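Local atomic coordinates of protein FucU (Bifidobacterium longum subsp. infantis, PDB entry 3MVK), a protein that probably catalyses the interconversion of the alpha and beta anomers of L-fucose, and perhaps that of the pyranose and furanose forms of beta-D-ribose. Residues A73-V79 with Y134-L139; H50-I55 with I126-E130; I5-I9 with A58-V62; D82-I88 with E130-A135. The contacts are given in a common frame with arbitrary orientation. Where two conformers were deposited one is given. Numbering follows the deposited sequence.

In the fold
All four contacts belong to the RbsD/FucU family region. Interaction 1 is the most buried. It pairs two antiparallel strands of the central mixed sheet and continues into the loops beyond them. Interaction 2 reaches the same sheet from strand 124-128, which it joins to the start of helix 52-60, mainly through hydrogen bonds. Interaction 3 uses the last part of that helix; it is apolar, without a hydrogen bond between its segments, and lies nearer the surface than interaction 1. Interaction 4 is a loop-to-loop contact, partly polar and bridged by water. It shares Tyr134 and Ala135 with interaction 1 and Glu130 with interaction 2. Interactions 1 and 4 also touch a second subunit; 2 and 3 touch a third.

Interaction 1. Residues A73-V79 with Y134-L139; sequences ATLMEKV and YANLIL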
loop_
_atom_site.group_PDB
_atom_site.type_symbol
_atom_site.label_atom_id
_atom_site.label_comp_id
_atom_site.label_asym_id
_atom_site.label_seq_id
_atom_site.Cartn_x
_atom_site.Cartn_y
_atom_site.Cartn_z
ATOM N N ALA G 73 11.155 -20.142 28.295
ATOM C CA ALA G 73 11.089 -20.973 27.088
ATOM C C ALA G 73 9.907 -21.932 27.195
ATOM O O ALA G 73 9.650 -22.478 28.266
ATOM C CB ALA G 73 12.404 -21.734 26.890
ATOM N N THR G 74 9.142 -22.098 26.116
ATOM C CA THR G 74 7.961 -22.960 26.205
ATOM C C THR G 74 7.929 -23.942 25.051
ATOM O O THR G 74 8.030 -23.537 23.888
ATOM C CB THR G 74 6.632 -22.137 26.186
ATOM O OG1 THR G 74 6.705 -21.079 27.134
ATOM C CG2 THR G 74 5.433 -23.002 26.515
ATOM N N LEU G 75 7.743 -25.226 25.392
ATOM C CA LEU G 75 7.529 -26.298 24.416
ATOM C C LEU G 75 6.057 -26.634 24.226
ATOM O O LEU G 75 5.209 -26.288 25.047
ATOM C CB LEU G 75 8.260 -27.586 24.860
ATOM C CG LEU G 75 9.781 -27.574 24.789
ATOM C CD1 LEU G 75 10.314 -28.731 25.640
ATOM C CD2 LEU G 75 10.319 -27.669 23.363
HETATM N N MSE G 76 5.766 -27.312 23.128
HETATM C CA MSE G 76 4.448 -27.880 22.883
HETATM C C MSE G 76 4.394 -29.298 23.466
HETATM O O MSE G 76 5.240 -30.130 23.156
HETATM C CB MSE G 76 4.180 -27.946 21.379
HETATM C CG MSE G 76 2.791 -28.451 21.021
HETATM SE SE MSE G 76 2.529 -28.706 19.134
HETATM C CE MSE G 76 2.023 -26.858 18.655
ATOM N N GLU G 77 3.391 -29.574 24.293
ATOM C CA GLU G 77 3.179 -30.924 24.815
ATOM C C GLU G 77 2.704 -31.868 23.727
ATOM O O GLU G 77 1.933 -31.481 22.858
ATOM C CB GLU G 77 2.130 -30.879 25.934
ATOM C CG GLU G 77 2.636 -30.141 27.155
ATOM C CD GLU G 77 1.567 -29.829 28.182
ATOM O OE1 GLU G 77 0.421 -30.286 28.035
ATOM O OE2 GLU G 77 1.885 -29.102 29.153
ATOM N N LYS G 78 3.147 -33.124 23.787
ATOM C CA LYS G 78 2.690 -34.108 22.812
ATOM C C LYS G 78 1.208 -34.378 22.972
ATOM O O LYS G 78 0.690 -34.401 24.095
ATOM C CB LYS G 78 3.513 -35.391 22.914
ATOM C CG LYS G 78 4.993 -35.112 22.734
ATOM C CD LYS G 78 5.813 -36.381 22.479
ATOM C CE LYS G 78 5.646 -37.405 23.600
ATOM N NZ LYS G 78 6.738 -38.429 23.479
ATOM N N VAL G 79 0.534 -34.566 21.849
ATOM C CA VAL G 79 -0.888 -34.934 21.848
ATOM C C VAL G 79 -1.012 -36.259 22.618
ATOM O O VAL G 79 -0.230 -37.166 22.385
ATOM C CB VAL G 79 -1.414 -35.053 20.426
ATOM C CG1 VAL G 79 -2.847 -35.600 20.414
ATOM C CG2 VAL G 79 -1.368 -33.662 19.762
ATOM N N TYR G 134 7.173 -31.704 17.507
ATOM C CA TYR G 134 7.186 -30.998 18.792
ATOM C C TYR G 134 8.500 -30.271 19.066
ATOM O O TYR G 134 8.960 -30.233 20.201
ATOM C CB TYR G 134 6.811 -31.948 19.943
ATOM C CG TYR G 134 5.496 -32.656 19.687
ATOM C CD1 TYR G 134 4.273 -31.999 19.908
ATOM C CD2 TYR G 134 5.466 -33.974 19.225
ATOM C CE1 TYR G 134 3.056 -32.636 19.673
ATOM C CE2 TYR G 134 4.243 -34.632 18.999
ATOM C CZ TYR G 134 3.049 -33.965 19.237
ATOM O OH TYR G 134 1.857 -34.606 19.012
ATOM N N ALA G 135 9.085 -29.687 18.016
ATOM C CA ALA G 135 10.341 -28.917 18.146
ATOM C C ALA G 135 10.084 -27.408 18.175
ATOM O O ALA G 135 11.019 -26.601 18.076
ATOM C CB ALA G 135 11.299 -29.285 17.025
ATOM N N ASN G 136 8.822 -27.028 18.328
ATOM C CA ASN G 136 8.466 -25.604 18.488
ATOM C C ASN G 136 8.963 -25.074 19.796
ATOM O O ASN G 136 8.941 -25.794 20.793
ATOM C CB ASN G 136 6.955 -25.438 18.439
ATOM C CG ASN G 136 6.364 -26.114 17.244
ATOM O OD1 ASN G 136 5.546 -27.043 17.361
ATOM N ND2 ASN G 136 6.765 -25.678 16.099
ATOM N N LEU G 137 9.413 -23.827 19.817
ATOM C CA LEU G 137 9.882 -23.250 21.068
ATOM C C LEU G 137 9.558 -21.775 21.113
ATOM O O LEU G 137 9.974 -21.025 20.223
ATOM C CB LEU G 137 11.390 -23.491 21.234
ATOM C CG LEU G 137 12.045 -23.192 22.588
ATOM C CD1 LEU G 137 11.607 -24.180 23.669
ATOM C CD2 LEU G 137 13.566 -23.199 22.449
ATOM N N ILE G 138 8.788 -21.379 22.128
ATOM C CA ILE G 138 8.532 -19.943 22.401
ATOM C C ILE G 138 9.603 -19.419 23.341
ATOM O O ILE G 138 9.891 -20.062 24.353
ATOM C CB ILE G 138 7.143 -19.698 23.025
ATOM C CG1 ILE G 138 6.047 -20.427 22.216
ATOM C CG2 ILE G 138 6.853 -18.169 23.112
ATOM C CD1 ILE G 138 4.583 -20.237 22.745
ATOM N N LEU G 139 10.194 -18.263 23.015
ATOM C CA LEU G 139 11.223 -17.639 23.856
ATOM C C LEU G 139 10.740 -16.262 24.275
ATOM O O LEU G 139 10.213 -15.528 23.432
ATOM C CB LEU G 139 12.517 -17.457 23.080
ATOM C CG LEU G 139 13.229 -18.725 22.598
ATOM C CD1 LEU G 139 14.521 -18.309 21.926
ATOM C CD2 LEU G 139 13.521 -19.628 23.801
HETATM O O HOH W 1 7.886 -18.709 26.592
HETATM O O HOH W 2 7.530 -28.028 21.007
#
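Tyr134 has a left-handed backbone (phi 51°, psi 38°) and lays its ring along the chain that follows strand 73-76. That strand and strand 137-140 are antiparallel neighbours in the mixed sheet of the RbsD/FucU fold. Thr74 and Ile138 form the hydrogen-bonded pair: Thr74 N to Ile138 O is 2.8 Å and Ile138 N to Thr74 O is 2.9 Å. Ala73 and Leu139 pair next to them without hydrogen bonds. Ala73, Leu75, Leu137 and Leu139 share one face, where helix 88-97 packs on Ala73 and Leu75. Beyond Leu75 and before Leu137 the backbones part, and water 2 bridges Met76 N and Asn136 O. Selenomethionine Met76 makes a Met-aromatic contact with Tyr134, SE to CD1 3.8 Å. Lys78 CA lies over the ring face in a CH-pi contact. Asn136 OD1 and Tyr134 N hydrogen-bond to a glycerol, probably from the crystallisation liquor, which may mark a pocket. At the tip of the ring, Tyr134 OH hydrogen-bonds to Asp82 OD2 and accepts a hydrogen bond from Val79 N at 3.1 Å.

Interaction 2. Residues H50-I55 with I126-E130; sequences HGGGEI and IASGE
Segment 50-55 runs from an extended His50 (phi -122°, psi 146°) through Gly51, the N-cap residue, into the first turn of helix 52-60. Segment 126-130 continues strand 124-128 and then turns: Ser128 (-80°/176°), Gly129 (-104°/19°), Glu130 (-56°/118°). Gly51 CA and Glu130 CA are the nearest CA pair, 4.4 Å apart; His50 CA and Gly129 CA are 5.4 Å apart. Gly129 N donates to His50 O at 2.9 Å. Ile55 N hydrogen-bonds to Gly51 O at 3.2 Å.

Glu130 (chi1 t, chi2 p, chi3 53°) brings its carboxylate to the helix start. Glu130 OE1 accepts from Gly52 N and water 3, both at 2.8 Å; water 3 accepts from Gly53 N at 3.0 Å. An acid accepting from a first-turn amide is characteristic of a helix N-terminus. Glu54 folds back (chi1 p); its OE1 accepts from Gly51 N at 2.8 Å. Ser128 (chi1 p) forms an ST turn, OG to Glu130 N 3.0 Å; OG also hydrogen-bonds to Ala29 O. Ile55 (m, t) places CD1 3.4 Å from Ser128 CB and 4.2 Å from Ile126 CG2.

His50 stacks on His50 of a third subunit. Strand 124-128 lies between strands 25-29 and 43-47; Met47 of the latter touches Ile55 and Ile126.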
loop_
_atom_site.group_PDB
_atom_site.type_symbol
_atom_site.label_atom_id
_atom_site.label_comp_id
_atom_site.label_asym_id
_atom_site.label_seq_id
_atom_site.Cartn_x
_atom_site.Cartn_y
_atom_site.Cartn_z
ATOM N N HIS G 50 17.205 -24.450 7.967
ATOM C CA HIS G 50 17.883 -24.560 9.269
ATOM C C HIS G 50 17.080 -25.329 10.299
ATOM O O HIS G 50 15.844 -25.285 10.305
ATOM C CB HIS G 50 18.250 -23.183 9.841
ATOM C CG HIS G 50 19.112 -22.369 8.927
ATOM N ND1 HIS G 50 20.410 -22.717 8.616
ATOM C CD2 HIS G 50 18.859 -21.220 8.250
ATOM C CE1 HIS G 50 20.918 -21.821 7.783
ATOM N NE2 HIS G 50 19.999 -20.902 7.548
ATOM N N GLY G 51 17.796 -26.046 11.151
ATOM C CA GLY G 51 17.162 -26.797 12.221
ATOM C C GLY G 51 16.874 -25.952 13.450
ATOM O O GLY G 51 17.339 -24.815 13.567
ATOM N N GLY G 52 16.099 -26.513 14.382
ATOM C CA GLY G 52 15.732 -25.787 15.620
ATOM C C GLY G 52 16.922 -25.474 16.512
ATOM O O GLY G 52 17.044 -24.362 17.053
ATOM N N GLY G 53 17.821 -26.445 16.668
ATOM C CA GLY G 53 19.017 -26.248 17.520
ATOM C C GLY G 53 19.942 -25.171 16.994
ATOM O O GLY G 53 20.396 -24.324 17.746
ATOM N N GLU G 54 20.198 -25.159 15.693
ATOM C CA GLU G 54 21.118 -24.150 15.180
ATOM C C GLU G 54 20.514 -22.756 15.261
ATOM O O GLU G 54 21.224 -21.782 15.555
ATOM C CB GLU G 54 21.640 -24.462 13.781
ATOM C CG GLU G 54 20.604 -24.619 12.735
ATOM C CD GLU G 54 21.191 -25.132 11.415
ATOM O OE1 GLU G 54 20.604 -26.074 10.824
ATOM O OE2 GLU G 54 22.258 -24.618 10.999
ATOM N N ILE G 55 19.197 -22.664 15.047
ATOM C CA ILE G 55 18.509 -21.388 15.228
ATOM C C ILE G 55 18.548 -20.933 16.688
ATOM O O ILE G 55 18.867 -19.780 16.972
ATOM C CB ILE G 55 17.065 -21.437 14.703
ATOM C CG1 ILE G 55 17.090 -21.606 13.189
ATOM C CG2 ILE G 55 16.311 -20.150 15.061
ATOM C CD1 ILE G 55 15.758 -21.904 12.595
ATOM N N ILE G 126 9.599 -17.572 13.575
ATOM C CA ILE G 126 10.691 -17.994 12.703
ATOM C C ILE G 126 10.349 -19.370 12.159
ATOM O O ILE G 126 10.265 -20.327 12.926
ATOM C CB ILE G 126 11.991 -18.081 13.499
ATOM C CG1 ILE G 126 12.361 -16.706 14.060
ATOM C CG2 ILE G 126 13.138 -18.645 12.635
ATOM C CD1 ILE G 126 13.438 -16.794 15.150
ATOM N N ALA G 127 10.175 -19.463 10.839
ATOM C CA ALA G 127 9.738 -20.728 10.216
ATOM C C ALA G 127 10.971 -21.561 9.883
ATOM O O ALA G 127 11.595 -21.359 8.831
ATOM C CB ALA G 127 8.920 -20.444 8.959
ATOM N N SER G 128 11.340 -22.468 10.784
ATOM C CA SER G 128 12.514 -23.324 10.527
ATOM C C SER G 128 12.147 -24.466 9.616
ATOM O O SER G 128 10.984 -24.646 9.232
ATOM C CB SER G 128 13.109 -23.911 11.820
ATOM O OG SER G 128 12.377 -25.042 12.278
ATOM N N GLY G 129 13.167 -25.244 9.266
ATOM C CA GLY G 129 12.939 -26.495 8.556
ATOM C C GLY G 129 13.092 -27.723 9.421
ATOM O O GLY G 129 13.255 -28.818 8.891
ATOM N N GLU G 130 13.016 -27.542 10.739
ATOM C CA GLU G 130 13.236 -28.623 11.691
ATOM C C GLU G 130 12.293 -29.798 11.426
ATOM O O GLU G 130 11.068 -29.647 11.468
ATOM C CB GLU G 130 13.095 -28.114 13.135
ATOM C CG GLU G 130 13.295 -29.229 14.190
ATOM C CD GLU G 130 14.619 -29.959 14.006
ATOM O OE1 GLU G 130 15.672 -29.275 13.950
ATOM O OE2 GLU G 130 14.603 -31.211 13.893
HETATM O O HOH W 3 17.992 -29.182 15.511
#

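Interaction 3. Residues I5-I9 with A58-V62; sequences IPKII and AILTV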
loop_
_atom_site.group_PDB
_atom_site.type_symbol
_atom_site.label_atom_id
_atom_site.label_comp_id
_atom_site.label_asym_id
_atom_site.label_seq_id
_atom_site.Cartn_x
_atom_site.Cartn_y
_atom_site.Cartn_z
ATOM N N ILE G 5 27.855 -11.469 15.617
ATOM C CA ILE G 5 26.504 -11.885 15.229
ATOM C C ILE G 5 26.567 -13.143 14.359
ATOM O O ILE G 5 27.324 -13.181 13.385
ATOM C CB ILE G 5 25.773 -10.765 14.469
ATOM C CG1 ILE G 5 25.751 -9.485 15.305
ATOM C CG2 ILE G 5 24.344 -11.186 14.086
ATOM C CD1 ILE G 5 25.615 -8.228 14.484
ATOM N N PRO G 6 25.776 -14.177 14.711
ATOM C CA PRO G 6 25.729 -15.410 13.945
ATOM C C PRO G 6 25.367 -15.153 12.487
ATOM O O PRO G 6 24.393 -14.436 12.194
ATOM C CB PRO G 6 24.622 -16.203 14.638
ATOM C CG PRO G 6 24.701 -15.744 16.048
ATOM C CD PRO G 6 24.975 -14.276 15.946
ATOM N N LYS G 7 26.162 -15.735 11.594
ATOM C CA LYS G 7 26.007 -15.548 10.161
ATOM C C LYS G 7 24.636 -15.965 9.626
ATOM O O LYS G 7 24.179 -15.430 8.613
ATOM C CB LYS G 7 27.106 -16.312 9.409
ATOM N N ILE G 8 23.965 -16.910 10.289
ATOM C CA ILE G 8 22.689 -17.388 9.757
ATOM C C ILE G 8 21.514 -16.408 9.931
ATOM O O ILE G 8 20.485 -16.559 9.268
ATOM C CB ILE G 8 22.288 -18.804 10.288
ATOM C CG1 ILE G 8 21.908 -18.743 11.764
ATOM C CG2 ILE G 8 23.418 -19.846 9.991
ATOM C CD1 ILE G 8 21.210 -20.035 12.227
ATOM N N ILE G 9 21.677 -15.409 10.793
ATOM C CA ILE G 9 20.578 -14.458 11.064
ATOM C C ILE G 9 20.480 -13.422 9.924
ATOM O O ILE G 9 21.426 -12.639 9.746
ATOM C CB ILE G 9 20.776 -13.754 12.435
ATOM C CG1 ILE G 9 20.761 -14.799 13.576
ATOM C CG2 ILE G 9 19.700 -12.675 12.679
ATOM C CD1 ILE G 9 21.136 -14.242 14.940
ATOM N N ALA G 58 22.004 -19.686 17.706
ATOM C CA ALA G 58 22.295 -18.382 17.158
ATOM C C ALA G 58 21.552 -17.273 17.912
ATOM O O ALA G 58 22.135 -16.239 18.262
ATOM C CB ALA G 58 21.970 -18.359 15.659
ATOM N N ILE G 59 20.268 -17.495 18.169
ATOM C CA ILE G 59 19.429 -16.498 18.843
ATOM C C ILE G 59 19.956 -16.196 20.249
ATOM O O ILE G 59 20.039 -15.046 20.640
ATOM C CB ILE G 59 17.954 -16.931 18.895
ATOM C CG1 ILE G 59 17.339 -16.789 17.504
ATOM C CG2 ILE G 59 17.161 -16.087 19.929
ATOM C CD1 ILE G 59 15.960 -17.410 17.395
ATOM N N LEU G 60 20.322 -17.234 20.989
ATOM C CA LEU G 60 20.757 -17.058 22.367
ATOM C C LEU G 60 22.049 -16.243 22.490
ATOM O O LEU G 60 22.289 -15.639 23.541
ATOM C CB LEU G 60 20.884 -18.400 23.090
ATOM C CG LEU G 60 19.578 -19.176 23.301
ATOM C CD1 LEU G 60 19.914 -20.514 23.909
ATOM C CD2 LEU G 60 18.574 -18.417 24.159
ATOM N N THR G 61 22.850 -16.184 21.425
ATOM C CA THR G 61 24.033 -15.316 21.456
ATOM C C THR G 61 23.670 -13.822 21.536
ATOM O O THR G 61 24.476 -13.003 21.993
ATOM C CB THR G 61 24.989 -15.574 20.281
ATOM O OG1 THR G 61 24.407 -15.064 19.083
ATOM C CG2 THR G 61 25.291 -17.054 20.126
ATOM N N VAL G 62 22.460 -13.460 21.108
ATOM C CA VAL G 62 22.057 -12.055 21.101
ATOM C C VAL G 62 20.791 -11.721 21.898
ATOM O O VAL G 62 20.414 -10.554 22.022
ATOM C CB VAL G 62 21.934 -11.504 19.657
ATOM C CG1 VAL G 62 23.285 -11.524 18.966
ATOM C CG2 VAL G 62 20.895 -12.280 18.856
#
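Ala58, in helix 52-60, is the centre of this apolar contact. Ala58 CA lies 5.6 Å from Pro6 CA, and the CB of Ala58 points toward segment 5-9. There it meets Pro6 CB at 3.6 Å, Ile8 CD1 at 3.9 Å and Ile9 CD1 at 4.3 Å. These three partners belong to one type I beta turn, Pro6 to Ile9, closed by Ile9 N to Pro6 O at 3.2 Å. The turn brings Pro6, Ile8 and Ile9 together around one small methyl group. Ile8 also packs on Gly49 of a third subunit. Ala58 O lies 3.4 Å from Pro6 CG. Ile59 points its CB away from the turn and packs on Ile126 of strand 124-128.

Thr61 is the next residue to touch segment 5-9. Its OG1 donates to Ala58 O at 2.7 Å, and Thr61 N hydrogen-bonds to the same oxygen at 3.2 Å. The hydroxyl is thus turned back onto the helix backbone, and OG1 lies 3.1 Å from Pro6 CG. Val62 ends the contact more loosely: CG1 is 4.4 Å from Pro6 CD and CG2 is 4.4 Å from Ile9 CD1.

The contact sets the turn before helix 11-19 against helix 52-60. Leu14 and Leu17 of helix 11-19 touch Ile5 and Val62, respectively.

Interaction 4. Residues D82-I88 with E130-A135; sequences DTVATPI and ESAQYA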
loop_
_atom_site.group_PDB
_atom_site.type_symbol
_atom_site.label_atom_id
_atom_site.label_comp_id
_atom_site.label_asym_id
_atom_site.label_seq_id
_atom_site.Cartn_x
_atom_site.Cartn_y
_atom_site.Cartn_z
ATOM N N ASP G 82 0.314 -39.821 21.379
ATOM C CA ASP G 82 1.402 -39.695 20.398
ATOM C C ASP G 82 2.725 -39.971 21.120
ATOM O O ASP G 82 3.140 -39.185 21.967
ATOM C CB ASP G 82 1.393 -38.279 19.812
ATOM C CG ASP G 82 2.327 -38.106 18.621
ATOM O OD1 ASP G 82 3.098 -39.035 18.265
ATOM O OD2 ASP G 82 2.273 -37.016 18.017
ATOM N N THR G 83 3.365 -41.098 20.810
ATOM C CA THR G 83 4.534 -41.556 21.570
ATOM C C THR G 83 5.872 -41.146 20.948
ATOM O O THR G 83 6.920 -41.588 21.423
ATOM C CB THR G 83 4.537 -43.109 21.737
ATOM O OG1 THR G 83 4.578 -43.716 20.444
ATOM C CG2 THR G 83 3.285 -43.583 22.458
ATOM N N VAL G 84 5.855 -40.301 19.910
ATOM C CA VAL G 84 7.085 -39.957 19.159
ATOM C C VAL G 84 8.211 -39.470 20.095
ATOM O O VAL G 84 7.981 -38.701 21.018
ATOM C CB VAL G 84 6.805 -38.921 18.018
ATOM C CG1 VAL G 84 6.336 -37.599 18.593
ATOM C CG2 VAL G 84 8.034 -38.717 17.108
ATOM N N ALA G 85 9.427 -39.962 19.879
ATOM C CA ALA G 85 10.571 -39.469 20.638
ATOM C C ALA G 85 10.763 -37.966 20.394
ATOM O O ALA G 85 10.493 -37.465 19.281
ATOM C CB ALA G 85 11.815 -40.218 20.223
ATOM N N THR G 86 11.247 -37.272 21.428
ATOM C CA THR G 86 11.564 -35.839 21.340
ATOM C C THR G 86 12.952 -35.494 21.917
ATOM O O THR G 86 13.065 -34.739 22.896
ATOM C CB THR G 86 10.491 -34.992 22.061
ATOM O OG1 THR G 86 10.428 -35.374 23.439
ATOM C CG2 THR G 86 9.093 -35.145 21.396
ATOM N N PRO G 87 14.019 -36.013 21.291
ATOM C CA PRO G 87 15.358 -35.713 21.800
ATOM C C PRO G 87 15.728 -34.227 21.695
ATOM O O PRO G 87 16.553 -33.758 22.465
ATOM C CB PRO G 87 16.266 -36.552 20.900
ATOM C CG PRO G 87 15.488 -36.754 19.646
ATOM C CD PRO G 87 14.085 -36.938 20.145
ATOM N N ILE G 88 15.088 -33.488 20.796
ATOM C CA ILE G 88 15.448 -32.065 20.644
ATOM C C ILE G 88 15.136 -31.258 21.914
ATOM O O ILE G 88 15.753 -30.217 22.143
ATOM C CB ILE G 88 14.768 -31.413 19.417
ATOM C CG1 ILE G 88 15.573 -30.169 18.963
ATOM C CG2 ILE G 88 13.340 -31.064 19.751
ATOM C CD1 ILE G 88 15.227 -29.658 17.579
ATOM N N GLU G 130 13.016 -27.542 10.739
ATOM C CA GLU G 130 13.236 -28.623 11.691
ATOM C C GLU G 130 12.293 -29.798 11.426
ATOM O O GLU G 130 11.068 -29.647 11.468
ATOM C CB GLU G 130 13.095 -28.114 13.135
ATOM C CG GLU G 130 13.295 -29.229 14.190
ATOM C CD GLU G 130 14.619 -29.959 14.006
ATOM O OE1 GLU G 130 15.672 -29.275 13.950
ATOM O OE2 GLU G 130 14.603 -31.211 13.893
ATOM N N SER G 131 12.866 -30.955 11.103
ATOM C CA SER G 131 12.039 -32.099 10.726
ATOM C C SER G 131 11.463 -32.837 11.929
ATOM O O SER G 131 10.475 -33.556 11.796
ATOM C CB SER G 131 12.814 -33.057 9.822
ATOM O OG SER G 131 13.946 -33.558 10.491
ATOM N N ALA G 132 12.055 -32.659 13.102
ATOM C CA ALA G 132 11.483 -33.293 14.303
ATOM C C ALA G 132 10.121 -32.696 14.682
ATOM O O ALA G 132 9.907 -31.476 14.565
ATOM C CB ALA G 132 12.448 -33.196 15.460
ATOM N N GLN G 133 9.192 -33.557 15.109
ATOM C CA GLN G 133 7.945 -33.073 15.691
ATOM C C GLN G 133 8.126 -32.548 17.118
ATOM O O GLN G 133 9.079 -32.909 17.844
ATOM C CB GLN G 133 6.856 -34.144 15.689
ATOM C CG GLN G 133 6.127 -34.319 14.359
ATOM C CD GLN G 133 5.062 -35.382 14.487
ATOM O OE1 GLN G 133 5.373 -36.574 14.552
ATOM N NE2 GLN G 133 3.801 -34.959 14.565
ATOM N N TYR G 134 7.173 -31.704 17.507
ATOM C CA TYR G 134 7.186 -30.998 18.792
ATOM C C TYR G 134 8.500 -30.271 19.066
ATOM O O TYR G 134 8.960 -30.233 20.201
ATOM C CB TYR G 134 6.811 -31.948 19.943
ATOM C CG TYR G 134 5.496 -32.656 19.687
ATOM C CD1 TYR G 134 4.273 -31.999 19.908
ATOM C CD2 TYR G 134 5.466 -33.974 19.225
ATOM C CE1 TYR G 134 3.056 -32.636 19.673
ATOM C CE2 TYR G 134 4.243 -34.632 18.999
ATOM C CZ TYR G 134 3.049 -33.965 19.237
ATOM O OH TYR G 134 1.857 -34.606 19.012
ATOM N N ALA G 135 9.085 -29.687 18.016
ATOM C CA ALA G 135 10.341 -28.917 18.146
ATOM C C ALA G 135 10.084 -27.408 18.175
ATOM O O ALA G 135 11.019 -26.601 18.076
ATOM C CB ALA G 135 11.299 -29.285 17.025
HETATM O O HOH W 4 4.203 -38.814 15.604
HETATM O O HOH W 5 10.791 -34.909 18.000
#
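Ile88 and Tyr134 bury the largest areas where these two loops meet, followed by Gln133. Ile88, at the start of helix 88-97, points toward segment 130-135. Its CG2 packs on Ala135 CB at 3.8 Å, and its CD1 lies 3.6 Å from Glu130 CD. The Glu130 carboxylate is held by Ala132 N, 3.0 Å from OE2, and by Gly52 N.

Tyr134 OH donates to Asp82 OD2 at 2.6 Å. Val84 CG1 meets the ring edge at CE2, 3.7 Å away. Gln133 is reached through water: water 4 bridges its OE1 to Asp82 OD1, and water 5 bridges Gln133 O to Ala85 O. Gln133 NE2 and Tyr134 N hydrogen-bond to a glycerol, probably from the crystallisation liquor, and Tyr68 of a second subunit hydrogen-bonds to Asp82 and Gln133, so the contact lies at a subunit interface.

The contact joins the loop between strand 73-76 and helix 88-97 to the one between strands 124-128 and 137-140. Trp89 and Tyr92 of that helix hydrogen-bond to Tyr134 O and Ala135 O.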